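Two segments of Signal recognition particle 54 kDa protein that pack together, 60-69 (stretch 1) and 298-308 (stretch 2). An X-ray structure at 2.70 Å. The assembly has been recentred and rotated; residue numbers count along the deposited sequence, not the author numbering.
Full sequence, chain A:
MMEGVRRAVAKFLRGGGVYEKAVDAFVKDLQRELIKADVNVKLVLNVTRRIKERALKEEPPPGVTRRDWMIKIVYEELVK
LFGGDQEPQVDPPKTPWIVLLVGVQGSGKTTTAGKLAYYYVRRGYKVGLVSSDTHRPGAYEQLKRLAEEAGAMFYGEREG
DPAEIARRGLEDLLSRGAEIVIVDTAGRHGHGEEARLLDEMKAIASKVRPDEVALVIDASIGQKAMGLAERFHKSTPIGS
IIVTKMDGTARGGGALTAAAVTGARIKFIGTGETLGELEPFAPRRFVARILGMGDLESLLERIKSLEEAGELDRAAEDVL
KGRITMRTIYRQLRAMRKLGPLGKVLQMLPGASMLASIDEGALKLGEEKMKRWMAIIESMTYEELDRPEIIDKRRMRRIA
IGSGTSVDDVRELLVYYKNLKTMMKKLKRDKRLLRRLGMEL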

# COMPACT_ATOMS: atom_id res chain seq x y z
N PRO A 60 -7.73 19.97 -9.69
CA PRO A 60 -6.39 20.07 -9.10
C PRO A 60 -6.31 21.13 -8.01
O PRO A 60 -6.70 22.26 -8.23
CB PRO A 60 -5.49 20.47 -10.29
CG PRO A 60 -6.42 20.70 -11.48
CD PRO A 60 -7.76 20.07 -11.15
N PRO A 61 -5.75 20.85 -6.81
CA PRO A 61 -5.56 21.89 -5.80
C PRO A 61 -4.73 23.07 -6.29
O PRO A 61 -3.90 22.91 -7.19
CB PRO A 61 -4.80 21.16 -4.68
CG PRO A 61 -4.13 20.02 -5.40
CD PRO A 61 -5.18 19.56 -6.39
N PRO A 62 -4.91 24.29 -5.69
CA PRO A 62 -4.23 25.50 -6.15
C PRO A 62 -2.76 25.21 -6.48
O PRO A 62 -2.05 24.77 -5.61
CB PRO A 62 -4.40 26.46 -4.96
CG PRO A 62 -5.73 26.07 -4.36
CD PRO A 62 -5.81 24.56 -4.55
N GLY A 63 -2.39 25.36 -7.75
CA GLY A 63 -0.99 25.26 -8.20
C GLY A 63 -0.69 23.99 -8.97
O GLY A 63 0.21 24.06 -9.85
N VAL A 64 -1.36 22.87 -8.64
CA VAL A 64 -1.07 21.53 -9.25
C VAL A 64 -1.54 21.55 -10.71
O VAL A 64 -2.69 21.96 -10.96
CB VAL A 64 -1.72 20.35 -8.50
CG1 VAL A 64 -1.51 19.04 -9.24
CG2 VAL A 64 -1.20 20.25 -7.07
N THR A 65 -0.69 21.09 -11.63
CA THR A 65 -1.03 20.94 -13.07
C THR A 65 -2.17 19.92 -13.23
O THR A 65 -2.21 18.94 -12.47
CB THR A 65 0.19 20.56 -13.94
OG1 THR A 65 0.64 19.21 -13.76
CG2 THR A 65 1.37 21.49 -13.77
N ARG A 66 -3.08 20.20 -14.17
CA ARG A 66 -4.13 19.30 -14.72
C ARG A 66 -3.63 17.85 -14.90
O ARG A 66 -4.35 16.93 -14.47
CB ARG A 66 -4.65 19.85 -16.05
CG ARG A 66 -3.61 20.38 -17.04
CD ARG A 66 -2.10 20.33 -16.72
NE ARG A 66 -1.21 20.31 -17.88
CZ ARG A 66 0.09 20.00 -17.88
NH1 ARG A 66 0.71 19.62 -16.77
NH2 ARG A 66 0.78 20.04 -19.01
N ARG A 67 -2.46 17.65 -15.51
CA ARG A 67 -1.95 16.30 -15.85
C ARG A 67 -1.53 15.60 -14.56
O ARG A 67 -1.98 14.46 -14.33
CB ARG A 67 -0.78 16.36 -16.83
CG ARG A 67 -1.22 16.65 -18.26
CD ARG A 67 -0.06 17.09 -19.14
NE ARG A 67 -0.57 17.82 -20.27
CZ ARG A 67 -0.57 17.37 -21.51
NH1 ARG A 67 -0.02 16.20 -21.76
NH2 ARG A 67 -1.10 18.09 -22.48
N ASP A 68 -0.72 16.27 -13.73
CA ASP A 68 -0.22 15.69 -12.45
C ASP A 68 -1.45 15.20 -11.66
O ASP A 68 -1.39 14.09 -11.12
CB ASP A 68 0.72 16.65 -11.70
CG ASP A 68 2.07 16.87 -12.37
OD1 ASP A 68 2.43 16.05 -13.24
OD2 ASP A 68 2.76 17.88 -12.04
N TRP A 69 -2.55 15.94 -11.68
CA TRP A 69 -3.75 15.61 -10.87
C TRP A 69 -4.45 14.40 -11.46
O TRP A 69 -5.20 13.73 -10.74
CB TRP A 69 -4.71 16.80 -10.82
CG TRP A 69 -5.88 16.61 -9.91
CD1 TRP A 69 -7.20 16.68 -10.24
CD2 TRP A 69 -5.83 16.33 -8.49
NE1 TRP A 69 -7.98 16.49 -9.13
CE2 TRP A 69 -7.17 16.26 -8.04
CE3 TRP A 69 -4.79 16.13 -7.57
CZ2 TRP A 69 -7.48 16.01 -6.70
CZ3 TRP A 69 -5.11 15.88 -6.25
CH2 TRP A 69 -6.44 15.82 -5.82
N SER A 298 7.99 11.00 -8.07
CA SER A 298 8.31 12.42 -8.39
C SER A 298 7.02 13.26 -8.36
O SER A 298 7.01 14.34 -7.71
CB SER A 298 9.04 12.56 -9.71
OG SER A 298 9.01 13.91 -10.18
N LEU A 299 5.97 12.76 -9.00
CA LEU A 299 4.68 13.47 -9.22
C LEU A 299 3.94 13.63 -7.89
O LEU A 299 3.31 14.69 -7.71
CB LEU A 299 3.87 12.65 -10.23
CG LEU A 299 2.49 13.16 -10.61
CD1 LEU A 299 2.17 12.69 -12.02
CD2 LEU A 299 1.42 12.72 -9.62
N LEU A 300 3.98 12.64 -7.00
CA LEU A 300 3.20 12.71 -5.73
C LEU A 300 3.87 13.70 -4.78
O LEU A 300 3.12 14.35 -4.05
CB LEU A 300 3.06 11.32 -5.09
CG LEU A 300 1.70 10.65 -5.29
CD1 LEU A 300 1.50 10.22 -6.73
CD2 LEU A 300 1.56 9.44 -4.38
N GLU A 301 5.20 13.84 -4.82
CA GLU A 301 5.94 14.87 -4.04
C GLU A 301 5.71 16.24 -4.69
O GLU A 301 5.23 17.15 -3.99
CB GLU A 301 7.42 14.52 -3.86
CG GLU A 301 7.73 13.86 -2.52
CD GLU A 301 7.53 14.73 -1.29
OE1 GLU A 301 6.88 14.25 -0.32
OE2 GLU A 301 8.03 15.88 -1.28
N ARG A 302 5.98 16.37 -6.00
CA ARG A 302 5.67 17.58 -6.82
C ARG A 302 4.30 18.15 -6.42
O ARG A 302 4.18 19.39 -6.40
CB ARG A 302 5.74 17.20 -8.31
CG ARG A 302 5.52 18.35 -9.28
CD ARG A 302 6.12 18.06 -10.65
NE ARG A 302 5.57 16.84 -11.24
CZ ARG A 302 6.25 15.94 -11.97
NH1 ARG A 302 5.63 14.87 -12.44
NH2 ARG A 302 7.54 16.10 -12.23
N ILE A 303 3.31 17.31 -6.09
CA ILE A 303 1.94 17.73 -5.63
C ILE A 303 1.99 18.12 -4.15
O ILE A 303 1.46 19.19 -3.82
CB ILE A 303 0.88 16.64 -5.89
CG1 ILE A 303 0.55 16.49 -7.38
CG2 ILE A 303 -0.38 16.89 -5.07
CD1 ILE A 303 -0.42 15.36 -7.70
N LYS A 304 2.56 17.29 -3.27
CA LYS A 304 2.55 17.51 -1.78
C LYS A 304 3.35 18.79 -1.42
O LYS A 304 2.89 19.53 -0.54
CB LYS A 304 3.02 16.26 -1.02
CG LYS A 304 1.95 15.49 -0.24
CD LYS A 304 0.61 15.26 -0.99
CE LYS A 304 0.36 13.83 -1.44
NZ LYS A 304 0.62 13.61 -2.89
N SER A 305 4.48 19.07 -2.07
CA SER A 305 5.18 20.38 -1.95
C SER A 305 4.15 21.49 -2.09
O SER A 305 3.96 22.23 -1.11
CB SER A 305 6.26 20.54 -2.97
OG SER A 305 7.10 19.40 -2.97
N LEU A 306 3.47 21.53 -3.24
CA LEU A 306 2.49 22.59 -3.64
C LEU A 306 1.37 22.72 -2.61
O LEU A 306 0.98 23.86 -2.32
CB LEU A 306 1.94 22.27 -5.03
CG LEU A 306 2.67 22.93 -6.20
CD1 LEU A 306 4.18 22.88 -6.05
CD2 LEU A 306 2.25 22.30 -7.52
N GLU A 307 0.87 21.62 -2.06
CA GLU A 307 -0.22 21.65 -1.04
C GLU A 307 0.35 22.21 0.27
O GLU A 307 -0.41 22.83 1.04
CB GLU A 307 -0.82 20.25 -0.87
CG GLU A 307 -1.49 19.75 -2.14
CD GLU A 307 -2.41 18.55 -1.98
OE1 GLU A 307 -3.00 18.38 -0.89
OE2 GLU A 307 -2.53 17.78 -2.96
N GLU A 308 1.65 22.01 0.51
CA GLU A 308 2.34 22.58 1.70
C GLU A 308 2.44 24.10 1.49
O GLU A 308 1.80 24.84 2.29
CB GLU A 308 3.68 21.85 1.93
CG GLU A 308 3.54 20.44 2.50
CD GLU A 308 4.76 19.53 2.38
OE1 GLU A 308 4.83 18.50 3.10
OE2 GLU A 308 5.65 19.82 1.55

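The most unusual feature of this contact is that a single residue, Asp 68, carries both its polar link and its largest share of buried surface. Its CA-to-CB bond points toward the helix of 298-308, and with chi1 in the m well its carboxylate reaches Arg 302, where Asp 68 OD2 lies 3.1 Å from Arg 302 NE. This pair forms a salt bridge, but the hydrogen bond within it is weak: the N-H...acceptor angle is 126°, and OD2 meets the guanidinium obliquely. Arg 302 extends from an exposed position, its CA-to-CB bond toward stretch 1, so that its long side chain can meet the buried acid.

The same aspartate is packed against hydrocarbon. Its OD1 is 3.6 Å from Leu 299 CD1, and its backbone O lies 3.5 Å from Leu 299 CD2 and 3.8 Å from Ile 303 CD1. Leu 299, buried, with its CA-to-CB bond toward stretch 1, has no polar side-chain atoms and offers only carbon contacts to Asp 68. Asp 68 is also tied into its own segment: its N donates to Thr 65 OG1 at 3.2 Å, a capping bond. Threonine suits this N-cap position because its short side chain, in the p rotamer, can accept from a backbone NH of the first turn.

Val 64 makes the apolar centre. Buried and in the t rotamer, it packs both CG1 and CG2 on Ile 303, with Val 64 CG1 3.8 Å from Ile 303 CG1, and its CG2 also reaches Leu 306 CD2 at 4.0 Å. Valine's two methyls offer apolar surface at this buried position. Ile 303 starts sideways, but its end comes nearer to stretch 1, and its CD1 also approaches the edge of the Trp 69 ring, 4.4 Å from Trp 69 CE3.

The type II turn from Pro 61 to Val 64, closed by Val 64 N donating to Pro 61 O at 2.9 Å, lies against the later part of the helix. Gly 63 fits here because, at its phi/psi of 107/-32, a CB would be jammed against the preceding carbonyl O. Gly 63 O lies 3.6 Å from Leu 306 CD2. At the end of the contact, Pro 61 CG rests 3.7 Å from Glu 307 OE2. In all, the two stretches bury 435 Å², both sides summed.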